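Local coordinates for protein hydroxynitrile lyase (Passiflora edulis, PDB 5Y02) that acts as a hydroxynitrile lyase, probably splitting cyanohydrins such as the bound (R)-mandelonitrile into an aldehyde and hydrogen cyanide, at residues I6-V11 and E66-S71; I10-Y15 and K97-N102; W44-D49 and F61-E66. One frame throughout, in Å; residues are numbered along the deposited sequence.

Interaction 1 of 3, residues I6-V11 and E66-S71. With MXN ((2R)-hydroxy(phenyl)ethanenitrile), chain M.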
loop_
_atom_site.group_PDB
_atom_site.type_symbol
_atom_site.label_atom_id
_atom_site.label_comp_id
_atom_site.label_asym_id
_atom_site.label_seq_id
_atom_site.Cartn_x
_atom_site.Cartn_y
_atom_site.Cartn_z
ATOM N N ILE A 6 -7.226 13.656 5.592
ATOM C CA ILE A 6 -7.531 12.605 4.605
ATOM C C ILE A 6 -6.762 11.294 4.896
ATOM O O ILE A 6 -5.559 11.321 5.162
ATOM C CB ILE A 6 -7.217 13.125 3.187
ATOM C CG1 ILE A 6 -8.263 14.179 2.797
ATOM C CG2 ILE A 6 -7.191 12.005 2.163
ATOM C CD1 ILE A 6 -7.800 15.140 1.722
ATOM N N VAL A 7 -7.471 10.173 4.793
ATOM C CA VAL A 7 -6.980 8.854 5.214
ATOM C C VAL A 7 -6.807 7.947 4.008
ATOM O O VAL A 7 -7.757 7.775 3.235
ATOM C CB VAL A 7 -8.005 8.151 6.138
ATOM C CG1 VAL A 7 -7.577 6.719 6.449
ATOM C CG2 VAL A 7 -8.222 8.929 7.430
ATOM N N ARG A 8 -5.620 7.349 3.871
ATOM C CA ARG A 8 -5.361 6.332 2.870
ATOM C C ARG A 8 -5.589 4.962 3.487
ATOM O O ARG A 8 -5.160 4.693 4.604
ATOM C CB ARG A 8 -3.931 6.417 2.346
ATOM C CG ARG A 8 -3.573 7.717 1.644
ATOM C CD ARG A 8 -4.171 7.775 0.239
ATOM N NE ARG A 8 -3.468 6.918 -0.717
ATOM C CZ ARG A 8 -4.010 6.385 -1.815
ATOM N NH1 ARG A 8 -5.300 6.563 -2.127
ATOM N NH2 ARG A 8 -3.255 5.641 -2.622
ATOM N N HIS A 9 -6.235 4.097 2.726
ATOM C CA HIS A 9 -6.581 2.754 3.156
ATOM C C HIS A 9 -5.970 1.825 2.109
ATOM O O HIS A 9 -6.427 1.780 0.959
ATOM C CB HIS A 9 -8.107 2.636 3.219
ATOM C CG HIS A 9 -8.627 1.259 3.500
ATOM N ND1 HIS A 9 -8.539 0.667 4.741
ATOM C CD2 HIS A 9 -9.342 0.403 2.726
ATOM C CE1 HIS A 9 -9.131 -0.516 4.707
ATOM N NE2 HIS A 9 -9.628 -0.702 3.499
ATOM N N ILE A 10 -4.927 1.106 2.515
ATOM C CA ILE A 10 -4.186 0.243 1.612
ATOM C C ILE A 10 -4.224 -1.183 2.113
ATOM O O ILE A 10 -3.843 -1.442 3.232
ATOM C CB ILE A 10 -2.697 0.626 1.446
ATOM C CG1 ILE A 10 -2.522 2.127 1.212
ATOM C CG2 ILE A 10 -2.088 -0.181 0.308
ATOM C CD1 ILE A 10 -3.127 2.677 -0.042
ATOM N N VAL A 11 -4.617 -2.081 1.220
ATOM C CA VAL A 11 -4.806 -3.497 1.480
ATOM C C VAL A 11 -3.874 -4.259 0.553
ATOM O O VAL A 11 -3.847 -4.017 -0.661
ATOM C CB VAL A 11 -6.256 -3.914 1.191
ATOM C CG1 VAL A 11 -6.459 -5.416 1.411
ATOM C CG2 VAL A 11 -7.207 -3.090 2.049
ATOM N N GLU A 66 -6.071 0.262 -3.126
ATOM C CA GLU A 66 -5.908 1.542 -2.471
ATOM C C GLU A 66 -7.211 2.322 -2.571
ATOM O O GLU A 66 -7.908 2.261 -3.600
ATOM C CB GLU A 66 -4.757 2.337 -3.116
ATOM C CG GLU A 66 -4.772 2.357 -4.639
ATOM C CD GLU A 66 -3.689 3.237 -5.231
ATOM O OE1 GLU A 66 -3.926 4.456 -5.344
ATOM O OE2 GLU A 66 -2.585 2.718 -5.539
ATOM N N SER A 67 -7.518 3.054 -1.517
ATOM C CA SER A 67 -8.664 3.980 -1.531
ATOM C C SER A 67 -8.443 5.107 -0.536
ATOM O O SER A 67 -7.514 5.078 0.297
ATOM C CB SER A 67 -9.967 3.245 -1.280
ATOM O OG SER A 67 -9.934 2.469 -0.106
ATOM N N THR A 68 -9.272 6.131 -0.657
ATOM C CA THR A 68 -9.099 7.335 0.116
ATOM C C THR A 68 -10.424 7.663 0.790
ATOM O O THR A 68 -11.462 7.545 0.164
ATOM C CB THR A 68 -8.664 8.505 -0.788
ATOM O OG1 THR A 68 -7.406 8.219 -1.393
ATOM C CG2 THR A 68 -8.537 9.792 0.016
ATOM N N PHE A 69 -10.361 8.067 2.059
ATOM C CA PHE A 69 -11.505 8.529 2.824
ATOM C C PHE A 69 -11.266 9.948 3.322
ATOM O O PHE A 69 -10.145 10.313 3.656
ATOM C CB PHE A 69 -11.770 7.584 3.987
ATOM C CG PHE A 69 -12.135 6.221 3.539
ATOM C CD1 PHE A 69 -11.142 5.301 3.180
ATOM C CD2 PHE A 69 -13.477 5.848 3.420
ATOM C CE1 PHE A 69 -11.489 4.036 2.717
ATOM C CE2 PHE A 69 -13.813 4.589 2.962
ATOM C CZ PHE A 69 -12.820 3.676 2.622
ATOM N N HIS A 70 -12.343 10.734 3.381
ATOM C CA HIS A 70 -12.283 12.146 3.814
ATOM C C HIS A 70 -11.811 12.292 5.276
ATOM O O HIS A 70 -11.135 13.258 5.628
ATOM C CB HIS A 70 -13.673 12.793 3.598
ATOM C CG HIS A 70 -13.790 14.200 4.099
ATOM N ND1 HIS A 70 -13.097 15.253 3.534
ATOM C CD2 HIS A 70 -14.545 14.737 5.091
ATOM C CE1 HIS A 70 -13.402 16.372 4.171
ATOM N NE2 HIS A 70 -14.277 16.087 5.119
ATOM N N SER A 71 -12.138 11.313 6.109
ATOM C CA SER A 71 -11.786 11.338 7.519
ATOM C C SER A 71 -11.883 9.939 8.094
ATOM O O SER A 71 -12.481 9.050 7.470
ATOM C CB SER A 71 -12.757 12.247 8.270
ATOM O OG SER A 71 -14.057 11.717 8.176
HETATM C C1 MXN M . -12.633 -3.927 3.032
HETATM C C2 MXN M . -12.995 -5.155 3.579
HETATM C C3 MXN M . -14.315 -5.402 3.961
HETATM C C4 MXN M . -15.275 -4.414 3.776
HETATM C C5 MXN M . -14.922 -3.182 3.244
HETATM C C6 MXN M . -13.607 -2.931 2.868
HETATM C C7 MXN M . -11.205 -3.706 2.685
HETATM C C8 MXN M . -10.459 -3.832 3.959
HETATM N N9 MXN M . -9.882 -3.930 4.969
HETATM O O10 MXN M . -11.008 -2.391 2.131
HETATM O O HOH W 1 -6.034 5.929 -5.052
HETATM O O HOH W 2 -8.586 -0.088 -0.544
#

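Interaction 2 of 3, residues I10-Y15 and K97-N102. With MXN ((2R)-hydroxy(phenyl)ethanenitrile), chain M.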
loop_
_atom_site.group_PDB
_atom_site.type_symbol
_atom_site.label_atom_id
_atom_site.label_comp_id
_atom_site.label_asym_id
_atom_site.label_seq_id
_atom_site.Cartn_x
_atom_site.Cartn_y
_atom_site.Cartn_z
ATOM N N ILE A 10 -4.927 1.106 2.515
ATOM C CA ILE A 10 -4.186 0.243 1.612
ATOM C C ILE A 10 -4.224 -1.183 2.113
ATOM O O ILE A 10 -3.843 -1.442 3.232
ATOM C CB ILE A 10 -2.697 0.626 1.446
ATOM C CG1 ILE A 10 -2.522 2.127 1.212
ATOM C CG2 ILE A 10 -2.088 -0.181 0.308
ATOM C CD1 ILE A 10 -3.127 2.677 -0.042
ATOM N N VAL A 11 -4.617 -2.081 1.220
ATOM C CA VAL A 11 -4.806 -3.497 1.480
ATOM C C VAL A 11 -3.874 -4.259 0.553
ATOM O O VAL A 11 -3.847 -4.017 -0.661
ATOM C CB VAL A 11 -6.256 -3.914 1.191
ATOM C CG1 VAL A 11 -6.459 -5.416 1.411
ATOM C CG2 VAL A 11 -7.207 -3.090 2.049
ATOM N N PHE A 12 -3.095 -5.173 1.122
ATOM C CA PHE A 12 -2.390 -6.194 0.329
ATOM C C PHE A 12 -3.011 -7.549 0.700
ATOM O O PHE A 12 -3.216 -7.815 1.874
ATOM C CB PHE A 12 -0.902 -6.313 0.682
ATOM C CG PHE A 12 -0.048 -5.109 0.394
ATOM C CD1 PHE A 12 -0.437 -4.092 -0.466
ATOM C CD2 PHE A 12 1.212 -5.049 0.957
ATOM C CE1 PHE A 12 0.405 -3.031 -0.727
ATOM C CE2 PHE A 12 2.065 -3.988 0.686
ATOM C CZ PHE A 12 1.655 -2.980 -0.152
ATOM N N ASN A 13 -3.287 -8.407 -0.276
ATOM C CA ASN A 13 -3.736 -9.761 0.022
ATOM C C ASN A 13 -3.170 -10.809 -0.924
ATOM O O ASN A 13 -2.484 -10.506 -1.907
ATOM C CB ASN A 13 -5.282 -9.847 0.122
ATOM C CG ASN A 13 -5.958 -10.116 -1.205
ATOM O OD1 ASN A 13 -5.560 -9.589 -2.228
ATOM N ND2 ASN A 13 -7.015 -10.951 -1.187
ATOM N N ARG A 14 -3.463 -12.050 -0.560
ATOM C CA ARG A 14 -3.223 -13.223 -1.338
ATOM C C ARG A 14 -4.492 -14.046 -1.174
ATOM O O ARG A 14 -4.993 -14.174 -0.054
ATOM C CB ARG A 14 -2.029 -14.001 -0.770
ATOM C CG ARG A 14 -1.602 -15.187 -1.623
ATOM C CD ARG A 14 -0.674 -16.113 -0.834
ATOM N NE ARG A 14 -0.353 -17.267 -1.664
ATOM C CZ ARG A 14 0.566 -17.288 -2.631
ATOM N NH1 ARG A 14 1.323 -16.217 -2.906
ATOM N NH2 ARG A 14 0.733 -18.404 -3.350
ATOM N N TYR A 15 -5.010 -14.554 -2.284
ATOM C CA TYR A 15 -6.246 -15.331 -2.293
ATOM C C TYR A 15 -6.005 -16.795 -1.979
ATOM O O TYR A 15 -4.947 -17.347 -2.287
ATOM C CB TYR A 15 -6.969 -15.205 -3.629
ATOM C CG TYR A 15 -7.619 -13.855 -3.775
ATOM C CD1 TYR A 15 -8.852 -13.598 -3.171
ATOM C CD2 TYR A 15 -6.989 -12.817 -4.467
ATOM C CE1 TYR A 15 -9.457 -12.357 -3.269
ATOM C CE2 TYR A 15 -7.594 -11.571 -4.589
ATOM C CZ TYR A 15 -8.819 -11.345 -3.984
ATOM O OH TYR A 15 -9.419 -10.113 -4.054
ATOM N N LYS A 97 -3.850 -14.619 3.050
ATOM C CA LYS A 97 -3.392 -13.640 4.013
ATOM C C LYS A 97 -3.707 -12.218 3.595
ATOM O O LYS A 97 -4.114 -11.967 2.466
ATOM C CB LYS A 97 -1.915 -13.821 4.312
ATOM C CG LYS A 97 -1.021 -13.797 3.101
ATOM C CD LYS A 97 0.387 -14.142 3.542
ATOM C CE LYS A 97 1.426 -13.765 2.507
ATOM N NZ LYS A 97 2.754 -13.694 3.191
ATOM N N ILE A 98 -3.537 -11.301 4.538
ATOM C CA ILE A 98 -3.930 -9.913 4.319
ATOM C C ILE A 98 -3.137 -9.014 5.257
ATOM O O ILE A 98 -2.812 -9.409 6.378
ATOM C CB ILE A 98 -5.451 -9.727 4.508
ATOM C CG1 ILE A 98 -5.880 -8.297 4.123
ATOM C CG2 ILE A 98 -5.882 -10.059 5.936
ATOM C CD1 ILE A 98 -7.364 -8.081 4.165
ATOM N N VAL A 99 -2.776 -7.832 4.774
ATOM C CA VAL A 99 -2.284 -6.766 5.632
ATOM C C VAL A 99 -2.946 -5.465 5.168
ATOM O O VAL A 99 -3.084 -5.239 3.958
ATOM C CB VAL A 99 -0.745 -6.661 5.646
ATOM C CG1 VAL A 99 -0.181 -6.482 4.247
ATOM C CG2 VAL A 99 -0.270 -5.542 6.553
ATOM N N VAL A 100 -3.368 -4.655 6.134
ATOM C CA VAL A 100 -4.071 -3.397 5.872
ATOM C C VAL A 100 -3.451 -2.295 6.715
ATOM O O VAL A 100 -3.304 -2.452 7.915
ATOM C CB VAL A 100 -5.577 -3.509 6.206
ATOM C CG1 VAL A 100 -6.316 -2.269 5.736
ATOM C CG2 VAL A 100 -6.189 -4.748 5.548
ATOM N N LEU A 101 -3.068 -1.182 6.090
ATOM C CA LEU A 101 -2.664 -0.012 6.829
ATOM C C LEU A 101 -3.620 1.120 6.489
ATOM O O LEU A 101 -4.045 1.243 5.340
ATOM C CB LEU A 101 -1.229 0.400 6.535
ATOM C CG LEU A 101 -0.184 -0.282 7.455
ATOM C CD1 LEU A 101 -0.031 -1.741 7.051
ATOM C CD2 LEU A 101 1.155 0.426 7.393
ATOM N N ASN A 102 -3.939 1.915 7.500
ATOM C CA ASN A 102 -4.737 3.133 7.339
ATOM C C ASN A 102 -3.918 4.274 7.886
ATOM O O ASN A 102 -3.446 4.174 9.008
ATOM C CB ASN A 102 -6.014 3.019 8.155
ATOM C CG ASN A 102 -6.952 1.981 7.596
ATOM O OD1 ASN A 102 -7.529 2.182 6.541
ATOM N ND2 ASN A 102 -7.087 0.861 8.288
HETATM C C1 MXN M . -12.633 -3.927 3.032
HETATM C C2 MXN M . -12.995 -5.155 3.579
HETATM C C3 MXN M . -14.315 -5.402 3.961
HETATM C C4 MXN M . -15.275 -4.414 3.776
HETATM C C5 MXN M . -14.922 -3.182 3.244
HETATM C C6 MXN M . -13.607 -2.931 2.868
HETATM C C7 MXN M . -11.205 -3.706 2.685
HETATM C C8 MXN M . -10.459 -3.832 3.959
HETATM N N9 MXN M . -9.882 -3.930 4.969
HETATM O O10 MXN M . -11.008 -2.391 2.131
#

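Interaction 3 of 3, residues W44-D49 and F61-E66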
loop_
_atom_site.group_PDB
_atom_site.type_symbol
_atom_site.label_atom_id
_atom_site.label_comp_id
_atom_site.label_asym_id
_atom_site.label_seq_id
_atom_site.Cartn_x
_atom_site.Cartn_y
_atom_site.Cartn_z
ATOM N N TRP A 44 -10.687 4.529 -5.567
ATOM C CA TRP A 44 -10.308 3.126 -5.454
ATOM C C TRP A 44 -9.545 2.697 -6.705
ATOM O O TRP A 44 -9.935 3.023 -7.846
ATOM C CB TRP A 44 -11.539 2.253 -5.177
ATOM C CG TRP A 44 -11.270 0.780 -5.018
ATOM C CD1 TRP A 44 -10.899 0.118 -3.876
ATOM C CD2 TRP A 44 -11.365 -0.215 -6.042
ATOM N NE1 TRP A 44 -10.769 -1.239 -4.136
ATOM C CE2 TRP A 44 -11.054 -1.465 -5.452
ATOM C CE3 TRP A 44 -11.702 -0.176 -7.399
ATOM C CZ2 TRP A 44 -11.082 -2.650 -6.170
ATOM C CZ3 TRP A 44 -11.726 -1.357 -8.110
ATOM C CH2 TRP A 44 -11.402 -2.577 -7.496
ATOM N N LYS A 45 -8.411 2.032 -6.487
ATOM C CA LYS A 45 -7.592 1.482 -7.560
ATOM C C LYS A 45 -6.987 0.196 -7.017
ATOM O O LYS A 45 -6.929 -0.017 -5.795
ATOM C CB LYS A 45 -6.467 2.439 -8.004
ATOM C CG LYS A 45 -6.916 3.862 -8.335
ATOM C CD LYS A 45 -5.757 4.828 -8.557
ATOM C CE LYS A 45 -6.152 6.288 -8.321
ATOM N NZ LYS A 45 -7.408 6.708 -9.003
ATOM N N TRP A 46 -6.562 -0.669 -7.919
ATOM C CA TRP A 46 -5.969 -1.945 -7.507
ATOM C C TRP A 46 -5.021 -2.424 -8.579
ATOM O O TRP A 46 -5.013 -1.903 -9.706
ATOM C CB TRP A 46 -7.066 -2.986 -7.250
ATOM C CG TRP A 46 -7.735 -3.446 -8.499
ATOM C CD1 TRP A 46 -8.706 -2.783 -9.191
ATOM C CD2 TRP A 46 -7.473 -4.658 -9.235
ATOM N NE1 TRP A 46 -9.052 -3.487 -10.304
ATOM C CE2 TRP A 46 -8.323 -4.647 -10.357
ATOM C CE3 TRP A 46 -6.610 -5.744 -9.050
ATOM C CZ2 TRP A 46 -8.324 -5.673 -11.306
ATOM C CZ3 TRP A 46 -6.618 -6.789 -9.995
ATOM C CH2 TRP A 46 -7.466 -6.728 -11.114
ATOM N N GLY A 47 -4.239 -3.437 -8.244
ATOM C CA GLY A 47 -3.469 -4.145 -9.240
ATOM C C GLY A 47 -2.773 -5.365 -8.699
ATOM O O GLY A 47 -2.869 -5.667 -7.505
ATOM N N THR A 48 -2.062 -6.054 -9.578
ATOM C CA THR A 48 -1.340 -7.267 -9.208
ATOM C C THR A 48 0.138 -6.984 -9.163
ATOM O O THR A 48 0.671 -6.260 -10.002
ATOM C CB THR A 48 -1.623 -8.411 -10.198
ATOM O OG1 THR A 48 -1.549 -7.909 -11.522
ATOM C CG2 THR A 48 -3.000 -8.941 -9.998
ATOM N N ASP A 49 0.814 -7.567 -8.179
ATOM C CA ASP A 49 2.235 -7.375 -8.065
ATOM C C ASP A 49 2.980 -7.760 -9.356
ATOM O O ASP A 49 2.673 -8.765 -10.003
ATOM C CB ASP A 49 2.828 -8.112 -6.869
ATOM C CG ASP A 49 4.309 -7.849 -6.750
ATOM O OD1 ASP A 49 4.690 -6.698 -6.440
ATOM O OD2 ASP A 49 5.095 -8.778 -7.062
ATOM N N PHE A 61 2.340 -11.768 -1.170
ATOM C CA PHE A 61 1.158 -10.966 -1.500
ATOM C C PHE A 61 1.089 -10.743 -3.007
ATOM O O PHE A 61 2.098 -10.467 -3.660
ATOM C CB PHE A 61 1.159 -9.645 -0.730
ATOM C CG PHE A 61 1.001 -9.821 0.749
ATOM C CD1 PHE A 61 -0.278 -10.006 1.303
ATOM C CD2 PHE A 61 2.105 -9.835 1.592
ATOM C CE1 PHE A 61 -0.440 -10.183 2.660
ATOM C CE2 PHE A 61 1.950 -10.015 2.963
ATOM C CZ PHE A 61 0.678 -10.195 3.496
ATOM N N THR A 62 -0.104 -10.887 -3.563
ATOM C CA THR A 62 -0.291 -10.825 -5.007
ATOM C C THR A 62 -1.064 -9.613 -5.500
ATOM O O THR A 62 -0.906 -9.250 -6.655
ATOM C CB THR A 62 -1.002 -12.073 -5.525
ATOM O OG1 THR A 62 -2.270 -12.195 -4.883
ATOM C CG2 THR A 62 -0.146 -13.331 -5.191
ATOM N N HIS A 63 -1.904 -9.043 -4.648
ATOM C CA HIS A 63 -2.808 -7.957 -5.008
ATOM C C HIS A 63 -2.701 -6.806 -4.013
ATOM O O HIS A 63 -2.507 -7.016 -2.792
ATOM C CB HIS A 63 -4.233 -8.432 -4.948
ATOM C CG HIS A 63 -4.628 -9.359 -6.045
ATOM N ND1 HIS A 63 -4.165 -10.656 -6.133
ATOM C CD2 HIS A 63 -5.511 -9.197 -7.061
ATOM C CE1 HIS A 63 -4.735 -11.242 -7.172
ATOM N NE2 HIS A 63 -5.554 -10.382 -7.750
ATOM N N ALA A 64 -2.827 -5.587 -4.544
ATOM C CA ALA A 64 -2.928 -4.383 -3.738
ATOM C C ALA A 64 -4.194 -3.628 -4.124
ATOM O O ALA A 64 -4.600 -3.633 -5.299
ATOM C CB ALA A 64 -1.718 -3.483 -3.943
ATOM N N TYR A 65 -4.779 -2.983 -3.130
ATOM C CA TYR A 65 -5.984 -2.158 -3.312
ATOM C C TYR A 65 -5.787 -0.879 -2.506
ATOM O O TYR A 65 -5.424 -0.930 -1.321
ATOM C CB TYR A 65 -7.238 -2.889 -2.829
ATOM C CG TYR A 65 -7.281 -4.346 -3.181
ATOM C CD1 TYR A 65 -6.582 -5.274 -2.404
ATOM C CD2 TYR A 65 -8.001 -4.819 -4.271
ATOM C CE1 TYR A 65 -6.601 -6.617 -2.694
ATOM C CE2 TYR A 65 -8.025 -6.180 -4.572
ATOM C CZ TYR A 65 -7.322 -7.076 -3.770
ATOM O OH TYR A 65 -7.305 -8.426 -4.020
ATOM N N GLU A 66 -6.071 0.262 -3.126
ATOM C CA GLU A 66 -5.908 1.542 -2.471
ATOM C C GLU A 66 -7.211 2.322 -2.571
ATOM O O GLU A 66 -7.908 2.261 -3.600
ATOM C CB GLU A 66 -4.757 2.337 -3.116
ATOM C CG GLU A 66 -4.772 2.357 -4.639
ATOM C CD GLU A 66 -3.689 3.237 -5.231
ATOM O OE1 GLU A 66 -3.926 4.456 -5.344
ATOM O OE2 GLU A 66 -2.585 2.718 -5.539
HETATM O O HOH W 3 1.099 -10.849 -8.637
#

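Interaction 1 of 3, residues I6-V11 and E66-S71
Strands 7-11 and 66-69 run antiparallel with their axes 4.8 Å apart, Val7 facing Phe69 and His9 facing Ser67 as hydrogen-bonded pairs, while Arg8-Thr68 between them and Ile10-Glu66 beyond are the non-hydrogen-bonded pairs. The Arg8 side chain bends at chi2 and chi3, which carries its guanidinium across to the partner strand. There NH1 donates to Thr68 OG1 at 2.8 Å, and NH2 forms a salt bridge with Glu66 OE1 at 3.0 Å. Both acceptors lie at the edge of the guanidinium, in its plane, yet the carboxylate is turned 75° against it, so OE1 is met from above the carboxylate plane. A water accepting from NH1 and donating to OE1 closes the ring of polar contacts. Arginine suits this place because one flat group presents several N-H donors in different directions: NH1 to Thr68, NH2 to Glu66, and NE to Glu66 of the second subunit, whose own Tyr103 OH also binds the OE2 of this chain's Glu66. Beside the carboxylate, Ile10 CD1 rests on Glu66 CB at 3.5 Å.

His9 and Phe69 share the other face with Val7 and Ser67. His9 CG stands anti to its backbone N (chi1 173°), and its NE2 reaches the mandelonitrile hydroxyl O10 at 2.6 Å; either could be the donor. ND1 is held by Asn102 OD1, so both ring nitrogens are engaged and the rotation of the imidazole is fixed. Phe69 turns its edge toward the His9 face in an offset edge-to-face pair, centroids 5.9 Å apart and planes at 84°, and Ser67 OG lies at the imidazole edge. The carboxamide oxygen at ND1 would probably keep that nitrogen protonated and NE2 more basic. The arrangement is that of a dimeric alpha-beta barrel sheet with charges facing the second subunit and the ligand pocket on its other face.

Interaction 2 of 3, residues I10-Y15 and K97-N102
Strands 10-15 and 97-102 are almost exactly antiparallel, their directions 178° apart, with Ile10-Leu101, Phe12-Val99 and Arg14-Lys97 as the hydrogen-bonded pairs. The ladder is firm in the middle, where Phe12 N donates to Val99 O at 2.8 Å nearly along the C=O axis, and slackens at the end, where the bond from Lys97 N to Arg14 O is weak.

Val11 splits its two methyls between protein and ligand. CG1, anti to the backbone N, meets Ile98 CD1 at 3.9 Å, the tip of a fully extended chain. CG2 touches both Val100 CG1, at 3.9 Å, and C8 of the mandelonitrile, at 3.8 Å. In place of Val11, an alanine would probably loosen the packing on Ile98 and Val100 and weaken the hold on the nitrile carbon, since both methyls would be gone. Val100 CG2 comes within 3.8 Å of the nitrile N9. Branched side chains suit this wall, being compact and stiff.

On the other face Val99 CG1 lies against Phe12 CB at 3.6 Å, and the Phe12 ring stacks on Phe12 of the second subunit. Arg14 and Lys97, also on this face, touch through aliphatic carbons, and their charged ends go separately to the carbonyls of Gly60 and Asp59. Back on the Val11 face, Asn13 lays its ND2 over the centre of the Tyr15 ring, 3.3 Å above the plane, while its OD1 is hydrogen-bonded to Tyr65. The chemistry implies a division of labour: the valines meet the nitrile by van der Waals contact alone, and the ligand's polar partners, His9 and Tyr31, come from outside these two segments.

Interaction 3 of 3, residues W44-D49 and F61-E66
Trp46 places CG in the crowded position between its backbone N and carbonyl carbon (chi1 71°), whereas His63 and Tyr65 both hold CG beside the backbone N (chi1 -72° for His63), and these torsions bring the three side chains together on one face of the sheet. Trp46 CB lies 3.6 Å from Tyr65 CD2, and its indole runs alongside His63, with CZ3 at 4.0 Å from CD2 of the imidazole. Trp46 CB also sits over one face of the Trp44 ring, whose CG is anti to the backbone N. Thr48 carries CG2 anti to its carbonyl carbon, which puts this methyl over the His63 face in a CH-pi contact, 3.9 Å from the centroid and 19° off the normal. At the ring's edge Thr62 OG1 and His63 ND1 share a hydrogen bond of 2.7 Å, so methyl and hydroxyl help fix the imidazole's orientation, together with Tyr15, whose ring meets it edge-to-face.

The backbones pair antiparallel through Lys45-Glu66 and Gly47-Ala64; in the second pair both residues are small, and Ala64 packs on Tyr103 of the second subunit. Asp49 N adds a bond to Thr62 O at 2.8 Å, and a water bridges Asp49 O and Thr62 O. The Lys45 chain crosses Glu66 obliquely, CD at 3.7 Å from OE1, but its NZ pairs with Glu107 of the second subunit.

Helix 21-37 covers the aromatic face, where Ile28 touches Trp44, Trp46, His63 and Tyr65, and Tyr31 meets the rings of Trp44 and Tyr65. Tyr65 OH is hydrogen-bonded to Tyr15 OH of strand 7-15. Thr62 and His63 both face Asn13, forming a classic beta bulge where that strand meets 63-69, while strand 44-48, outermost within this chain, hydrogen-bonds through Trp46 to the second subunit.

In the fold
All three contacts belong to a single antiparallel sheet ordered 44-48, 63-69, 7-15, 95-104, so each joins one pair of neighbouring strands. Interactions 1 and 2 share Ile10 and Val11 on strand 7-15, their centres about 13 Å apart; interactions 1 and 3 share Glu66 on strand 63-69, at about 14 Å; interactions 2 and 3 lie about 9 Å apart. Along the chain, interaction 3 is nested inside the loops closed by the other two. Segments 6-11 and 97-102 come together beside the mandelonitrile, which interactions 1 and 2 both touch. All three also reach the second subunit, as suits a dimeric alpha-beta barrel.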